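Local coordinates for protein similar to N-acetyltransferase (Staphylococcus aureus subsp. aureus, PDB 4MBU) that probably transfers an acetyl group from acetyl-CoA to an as yet unassigned acceptor, as a member of the GNAT family of N-acetyltransferases, at residues F56-F67 against K96-L106. Sequence-based numbering, arbitrary orientation.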
ATOM      1  N   PHE A  56       4.819  25.397  12.192  1.00  9.30           N
ATOM      2  CA  PHE A  56       4.569  26.348  11.122  1.00 12.34           C
ATOM      3  C   PHE A  56       3.073  26.486  10.934  1.00 12.60           C
ATOM      4  O   PHE A  56       2.329  25.534  11.139  1.00  8.83           O
ATOM      5  CB  PHE A  56       5.224  25.878   9.820  1.00 12.92           C
ATOM      6  CG  PHE A  56       6.713  25.721   9.922  1.00 17.57           C
ATOM      7  CD1 PHE A  56       7.534  26.841  10.032  1.00 12.25           C
ATOM      8  CD2 PHE A  56       7.292  24.460   9.908  1.00 14.20           C
ATOM      9  CE1 PHE A  56       8.907  26.701  10.124  1.00 15.50           C
ATOM     10  CE2 PHE A  56       8.665  24.310  10.007  1.00 18.75           C
ATOM     11  CZ  PHE A  56       9.475  25.434  10.111  1.00 17.66           C
ATOM     12  N   VAL A  57       2.639  27.684  10.570  1.00 10.63           N
ATOM     13  CA  VAL A  57       1.264  27.922  10.172  1.00 14.98           C
ATOM     14  C   VAL A  57       1.238  28.496   8.762  1.00 18.78           C
ATOM     15  O   VAL A  57       2.158  29.219   8.335  1.00 21.18           O
ATOM     16  CB  VAL A  57       0.508  28.875  11.138  1.00 15.51           C
ATOM     17  CG1 VAL A  57       0.386  28.255  12.520  1.00 12.75           C
ATOM     18  CG2 VAL A  57       1.200  30.231  11.214  1.00 15.37           C
ATOM     19  N   PHE A  58       0.186  28.131   8.042  1.00 10.61           N
ATOM     20  CA  PHE A  58      -0.192  28.782   6.810  1.00 10.10           C
ATOM     21  C   PHE A  58      -1.293  29.741   7.183  1.00 15.68           C
ATOM     22  O   PHE A  58      -2.374  29.327   7.705  1.00 17.39           O
ATOM     23  CB  PHE A  58      -0.736  27.783   5.796  1.00 11.56           C
ATOM     24  CG  PHE A  58      -1.161  28.414   4.511  1.00 14.46           C
ATOM     25  CD1 PHE A  58      -0.303  28.440   3.425  1.00 13.23           C
ATOM     26  CD2 PHE A  58      -2.419  28.985   4.385  1.00 16.00           C
ATOM     27  CE1 PHE A  58      -0.689  29.025   2.238  1.00 19.02           C
ATOM     28  CE2 PHE A  58      -2.813  29.576   3.201  1.00 17.02           C
ATOM     29  CZ  PHE A  58      -1.946  29.594   2.123  1.00 21.61           C
ATOM     30  N   GLU A  59      -1.003  31.011   6.894  1.00 17.49           N
ATOM     31  CA  GLU A  59      -1.871  32.138   7.192  1.00 23.43           C
ATOM     32  C   GLU A  59      -2.239  32.863   5.899  1.00 23.07           C
ATOM     33  O   GLU A  59      -1.377  33.128   5.055  1.00 26.07           O
ATOM     34  CB  GLU A  59      -1.159  33.093   8.158  1.00 24.01           C
ATOM     35  CG  GLU A  59      -1.916  34.374   8.476  1.00 31.63           C
ATOM     36  CD  GLU A  59      -1.136  35.305   9.401  1.00 38.74           C
ATOM     37  OE1 GLU A  59      -0.181  35.955   8.930  1.00 39.83           O
ATOM     38  OE2 GLU A  59      -1.473  35.385  10.601  1.00 44.67           O
ATOM     39  N   GLU A  60      -3.527  33.165   5.741  1.00 22.11           N
ATOM     40  CA  GLU A  60      -4.005  33.902   4.570  1.00 25.89           C
ATOM     41  C   GLU A  60      -5.120  34.878   4.945  1.00 23.76           C
ATOM     42  O   GLU A  60      -6.074  34.496   5.625  1.00 23.81           O
ATOM     43  CB  GLU A  60      -4.503  32.943   3.491  1.00 27.89           C
ATOM     44  CG  GLU A  60      -4.991  33.623   2.227  1.00 32.92           C
ATOM     45  CD  GLU A  60      -5.480  32.626   1.187  1.00 36.55           C
ATOM     46  OE1 GLU A  60      -4.714  32.317   0.250  1.00 35.29           O
ATOM     47  OE2 GLU A  60      -6.630  32.151   1.312  1.00 41.10           O
ATOM     48  N   ASN A  61      -4.989  36.127   4.500  1.00 20.43           N
ATOM     49  CA  ASN A  61      -5.961  37.175   4.823  1.00 22.21           C
ATOM     50  C   ASN A  61      -6.225  37.277   6.317  1.00 16.54           C
ATOM     51  O   ASN A  61      -7.377  37.417   6.746  1.00 16.92           O
ATOM     52  CB  ASN A  61      -7.272  36.964   4.058  1.00 26.76           C
ATOM     53  CG  ASN A  61      -7.093  37.089   2.555  1.00 33.49           C
ATOM     54  OD1 ASN A  61      -6.284  37.890   2.080  1.00 35.97           O
ATOM     55  ND2 ASN A  61      -7.838  36.286   1.798  1.00 34.18           N
ATOM     56  N   GLY A  62      -5.153  37.169   7.100  1.00 12.09           N
ATOM     57  CA  GLY A  62      -5.229  37.352   8.534  1.00 15.74           C
ATOM     58  C   GLY A  62      -5.712  36.116   9.269  1.00 22.90           C
ATOM     59  O   GLY A  62      -5.863  36.141  10.491  1.00 26.53           O
ATOM     60  N   SER A  63      -5.950  35.035   8.531  1.00 21.00           N
ATOM     61  CA  SER A  63      -6.483  33.811   9.123  1.00 21.78           C
ATOM     62  C   SER A  63      -5.541  32.614   9.001  1.00 17.58           C
ATOM     63  O   SER A  63      -5.049  32.302   7.915  1.00 20.87           O
ATOM     64  CB  SER A  63      -7.847  33.473   8.516  1.00 28.46           C
ATOM     65  OG  SER A  63      -8.848  34.355   8.998  1.00 29.28           O
ATOM     66  N   VAL A  64      -5.305  31.947  10.128  1.00 18.27           N
ATOM     67  CA  VAL A  64      -4.549  30.699  10.154  1.00 17.70           C
ATOM     68  C   VAL A  64      -5.398  29.553   9.579  1.00 17.77           C
ATOM     69  O   VAL A  64      -6.369  29.108  10.202  1.00 20.39           O
ATOM     70  CB  VAL A  64      -4.096  30.351  11.590  1.00 20.36           C
ATOM     71  CG1 VAL A  64      -3.524  28.926  11.662  1.00 18.47           C
ATOM     72  CG2 VAL A  64      -3.075  31.371  12.097  1.00 22.75           C
ATOM     73  N   LEU A  65      -5.020  29.075   8.395  1.00 13.21           N
ATOM     74  CA  LEU A  65      -5.791  28.037   7.711  1.00 14.34           C
ATOM     75  C   LEU A  65      -5.124  26.679   7.819  1.00 18.37           C
ATOM     76  O   LEU A  65      -5.701  25.662   7.413  1.00 12.15           O
ATOM     77  CB  LEU A  65      -5.999  28.391   6.234  1.00 14.78           C
ATOM     78  CG  LEU A  65      -6.680  29.743   5.970  1.00 20.41           C
ATOM     79  CD1 LEU A  65      -6.913  29.958   4.477  1.00 24.02           C
ATOM     80  CD2 LEU A  65      -7.993  29.869   6.740  1.00 17.61           C
ATOM     81  N   GLY A  66      -3.897  26.644   8.330  1.00 16.16           N
ATOM     82  CA  GLY A  66      -3.299  25.332   8.544  1.00 17.41           C
ATOM     83  C   GLY A  66      -2.098  25.386   9.454  1.00 16.30           C
ATOM     84  O   GLY A  66      -1.523  26.460   9.639  1.00 15.17           O
ATOM     85  N   PHE A  67      -1.718  24.246  10.026  1.00 12.93           N
ATOM     86  CA  PHE A  67      -0.487  24.186  10.818  1.00 11.32           C
ATOM     87  C   PHE A  67       0.203  22.839  10.685  1.00 14.00           C
ATOM     88  O   PHE A  67      -0.397  21.883  10.202  1.00 12.32           O
ATOM     89  CB  PHE A  67      -0.725  24.572  12.285  1.00 13.55           C
ATOM     90  CG  PHE A  67      -1.296  23.474  13.131  1.00 13.63           C
ATOM     91  CD1 PHE A  67      -2.668  23.249  13.168  1.00 13.45           C
ATOM     92  CD2 PHE A  67      -0.462  22.693  13.930  1.00 13.79           C
ATOM     93  CE1 PHE A  67      -3.202  22.232  13.976  1.00 15.78           C
ATOM     94  CE2 PHE A  67      -0.985  21.685  14.739  1.00 16.37           C
ATOM     95  CZ  PHE A  67      -2.355  21.450  14.759  1.00 13.12           C
ATOM     96  N   LYS A  96      -6.424  23.945  -1.671  1.00 27.50           N
ATOM     97  CA  LYS A  96      -5.644  25.145  -1.959  1.00 27.10           C
ATOM     98  C   LYS A  96      -4.129  24.892  -1.992  1.00 25.47           C
ATOM     99  O   LYS A  96      -3.346  25.826  -2.183  1.00 26.25           O
ATOM    100  CB  LYS A  96      -5.971  26.238  -0.939  1.00 30.97           C
ATOM    101  CG  LYS A  96      -7.452  26.551  -0.833  1.00 37.74           C
ATOM    102  CD  LYS A  96      -7.701  27.775   0.037  1.00 40.84           C
ATOM    103  CE  LYS A  96      -7.018  28.990  -0.558  1.00 45.77           C
ATOM    104  NZ  LYS A  96      -7.477  30.252   0.072  1.00 48.82           N
ATOM    105  N   GLY A  97      -3.722  23.638  -1.807  1.00 20.36           N
ATOM    106  CA  GLY A  97      -2.304  23.301  -1.781  1.00 13.85           C
ATOM    107  C   GLY A  97      -1.605  23.708  -0.490  1.00 11.52           C
ATOM    108  O   GLY A  97      -0.376  23.853  -0.448  1.00 10.26           O
ATOM    109  N   ILE A  98      -2.386  23.865   0.576  1.00 13.30           N
ATOM    110  CA  ILE A  98      -1.838  24.280   1.870  1.00 12.69           C
ATOM    111  C   ILE A  98      -1.031  23.153   2.537  1.00 12.38           C
ATOM    112  O   ILE A  98       0.058  23.388   3.078  1.00 11.06           O
ATOM    113  CB  ILE A  98      -2.961  24.769   2.800  1.00 12.24           C
ATOM    114  CG1 ILE A  98      -3.551  26.072   2.255  1.00 10.90           C
ATOM    115  CG2 ILE A  98      -2.442  25.008   4.215  1.00 13.48           C
ATOM    116  CD1 ILE A  98      -4.867  26.427   2.898  1.00  7.67           C
ATOM    117  N   ALA A  99      -1.564  21.934   2.490  1.00  8.10           N
ATOM    118  CA  ALA A  99      -0.849  20.771   3.015  1.00 12.77           C
ATOM    119  C   ALA A  99       0.495  20.614   2.322  1.00 13.94           C
ATOM    120  O   ALA A  99       1.514  20.424   2.976  1.00 15.96           O
ATOM    121  CB  ALA A  99      -1.690  19.503   2.850  1.00 11.85           C
ATOM    122  N   SER A 100       0.495  20.715   0.997  1.00 15.13           N
ATOM    123  CA  SER A 100       1.722  20.615   0.209  1.00 13.17           C
ATOM    124  C   SER A 100       2.786  21.651   0.602  1.00 13.69           C
ATOM    125  O   SER A 100       3.971  21.320   0.761  1.00 15.25           O
ATOM    126  CB  SER A 100       1.375  20.733  -1.279  1.00 14.66           C
ATOM    127  OG  SER A 100       2.536  20.718  -2.079  1.00 15.72           O
ATOM    128  N   GLN A 101       2.370  22.904   0.771  1.00 18.43           N
ATOM    129  CA  GLN A 101       3.302  23.962   1.169  1.00 22.79           C
ATOM    130  C   GLN A 101       3.860  23.740   2.579  1.00 19.41           C
ATOM    131  O   GLN A 101       5.058  23.987   2.849  1.00 18.42           O
ATOM    132  CB  GLN A 101       2.634  25.341   1.059  1.00 22.43           C
ATOM    133  CG  GLN A 101       2.351  25.783  -0.385  1.00 23.01           C
ATOM    134  CD  GLN A 101       1.805  27.205  -0.469  1.00 28.08           C
ATOM    135  OE1 GLN A 101       2.372  28.144   0.094  1.00 30.65           O
ATOM    136  NE2 GLN A 101       0.687  27.360  -1.158  1.00 30.82           N
ATOM    137  N   LEU A 102       2.992  23.273   3.474  1.00 14.29           N
ATOM    138  CA  LEU A 102       3.431  22.952   4.827  1.00 13.77           C
ATOM    139  C   LEU A 102       4.445  21.804   4.819  1.00 13.84           C
ATOM    140  O   LEU A 102       5.491  21.900   5.448  1.00 15.22           O
ATOM    141  CB  LEU A 102       2.235  22.649   5.736  1.00 11.62           C
ATOM    142  CG  LEU A 102       1.475  23.916   6.144  1.00 11.11           C
ATOM    143  CD1 LEU A 102       0.146  23.583   6.746  1.00  9.39           C
ATOM    144  CD2 LEU A 102       2.299  24.709   7.135  1.00  9.38           C
ATOM    145  N   LEU A 103       4.152  20.735   4.084  1.00 14.25           N
ATOM    146  CA  LEU A 103       5.058  19.591   4.018  1.00 13.55           C
ATOM    147  C   LEU A 103       6.401  20.012   3.449  1.00  9.86           C
ATOM    148  O   LEU A 103       7.454  19.616   3.949  1.00 11.16           O
ATOM    149  CB  LEU A 103       4.459  18.467   3.164  1.00 11.45           C
ATOM    150  CG  LEU A 103       5.374  17.260   2.981  1.00 11.16           C
ATOM    151  CD1 LEU A 103       5.895  16.750   4.327  1.00  5.99           C
ATOM    152  CD2 LEU A 103       4.628  16.148   2.246  1.00 14.57           C
ATOM    153  N   GLN A 104       6.359  20.814   2.396  1.00 10.06           N
ATOM    154  CA  GLN A 104       7.586  21.336   1.793  1.00 15.14           C
ATOM    155  C   GLN A 104       8.429  22.056   2.848  1.00 14.94           C
ATOM    156  O   GLN A 104       9.644  21.812   2.981  1.00 14.91           O
ATOM    157  CB  GLN A 104       7.214  22.279   0.648  1.00 21.66           C
ATOM    158  CG  GLN A 104       8.382  22.908  -0.074  1.00 33.47           C
ATOM    159  CD  GLN A 104       7.924  23.838  -1.183  1.00 41.70           C
ATOM    160  OE1 GLN A 104       6.865  24.469  -1.085  1.00 43.93           O
ATOM    161  NE2 GLN A 104       8.714  23.923  -2.247  1.00 43.34           N
ATOM    162  N   ARG A 105       7.776  22.920   3.624  1.00 14.40           N
ATOM    163  CA  ARG A 105       8.492  23.669   4.658  1.00 10.34           C
ATOM    164  C   ARG A 105       9.058  22.756   5.758  1.00 12.79           C
ATOM    165  O   ARG A 105      10.203  22.926   6.202  1.00 17.07           O
ATOM    166  CB  ARG A 105       7.579  24.757   5.240  1.00 10.25           C
ATOM    167  CG  ARG A 105       8.238  25.649   6.280  1.00 18.46           C
ATOM    168  CD  ARG A 105       9.356  26.502   5.677  1.00 23.95           C
ATOM    169  NE  ARG A 105      10.012  27.320   6.697  1.00 27.84           N
ATOM    170  CZ  ARG A 105      11.027  26.902   7.452  1.00 32.56           C
ATOM    171  NH1 ARG A 105      11.514  25.673   7.304  1.00 30.57           N
ATOM    172  NH2 ARG A 105      11.558  27.715   8.364  1.00 35.92           N
ATOM    173  N   LEU A 106       8.266  21.767   6.167  1.00 10.93           N
ATOM    174  CA  LEU A 106       8.722  20.756   7.128  1.00 14.86           C
ATOM    175  C   LEU A 106       9.971  20.054   6.632  1.00 13.09           C
ATOM    176  O   LEU A 106      10.932  19.890   7.383  1.00 16.17           O
ATOM    177  CB  LEU A 106       7.639  19.701   7.388  1.00 12.00           C
ATOM    178  CG  LEU A 106       6.429  20.119   8.222  1.00 12.41           C
ATOM    179  CD1 LEU A 106       5.379  18.983   8.248  1.00 12.90           C
ATOM    180  CD2 LEU A 106       6.858  20.503   9.638  1.00  7.94           C
TER
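The helix that follows the pyrophosphate-binding loop in GNAT folds lies here across the hairpin of strands 56-60 and 63-67, its 98-106 part closer to antiparallel to the first strand and oblique to the second. Phe58 and Ile98 meet near the N-terminal end of the helix. With CG anti to the backbone N (chi1 179°), the Phe58 ring turns one face to Ile98, whose CG1 stands over the ring centre, 3.7 Å from the centroid, in a CH-pi contact; Ile98 CG2 packs against Phe58 CB at 3.6 Å. The Gln101 amide comes to the edge of the same ring, OE1 in its plane and the two planes nearly perpendicular. A classic beta bulge, Leu65 and Gly66 both facing Phe58, sits in the hairpin pairing, and Phe58 O accepts from both their amides. Gly66 has no side chain, so Leu102 CD1 settles close to the backbone, 3.8 Å from Phe67 N. At the turn end, extended Glu60 brings OE2 to Lys96 NZ in a salt bridge, though the modelled separation is too short to be trusted. Farther along the helix, Arg105 bends at chi2 (66°): its CG covers the Phe56 ring centre at 3.7 Å in a CH-pi contact, and its guanidinium, also salt-bridged to Glu109, hangs past the CE1-CZ edge on the same side, tilted 42° to the ring, while Leu106 CD2 touches the ring edge at Phe56 CD2.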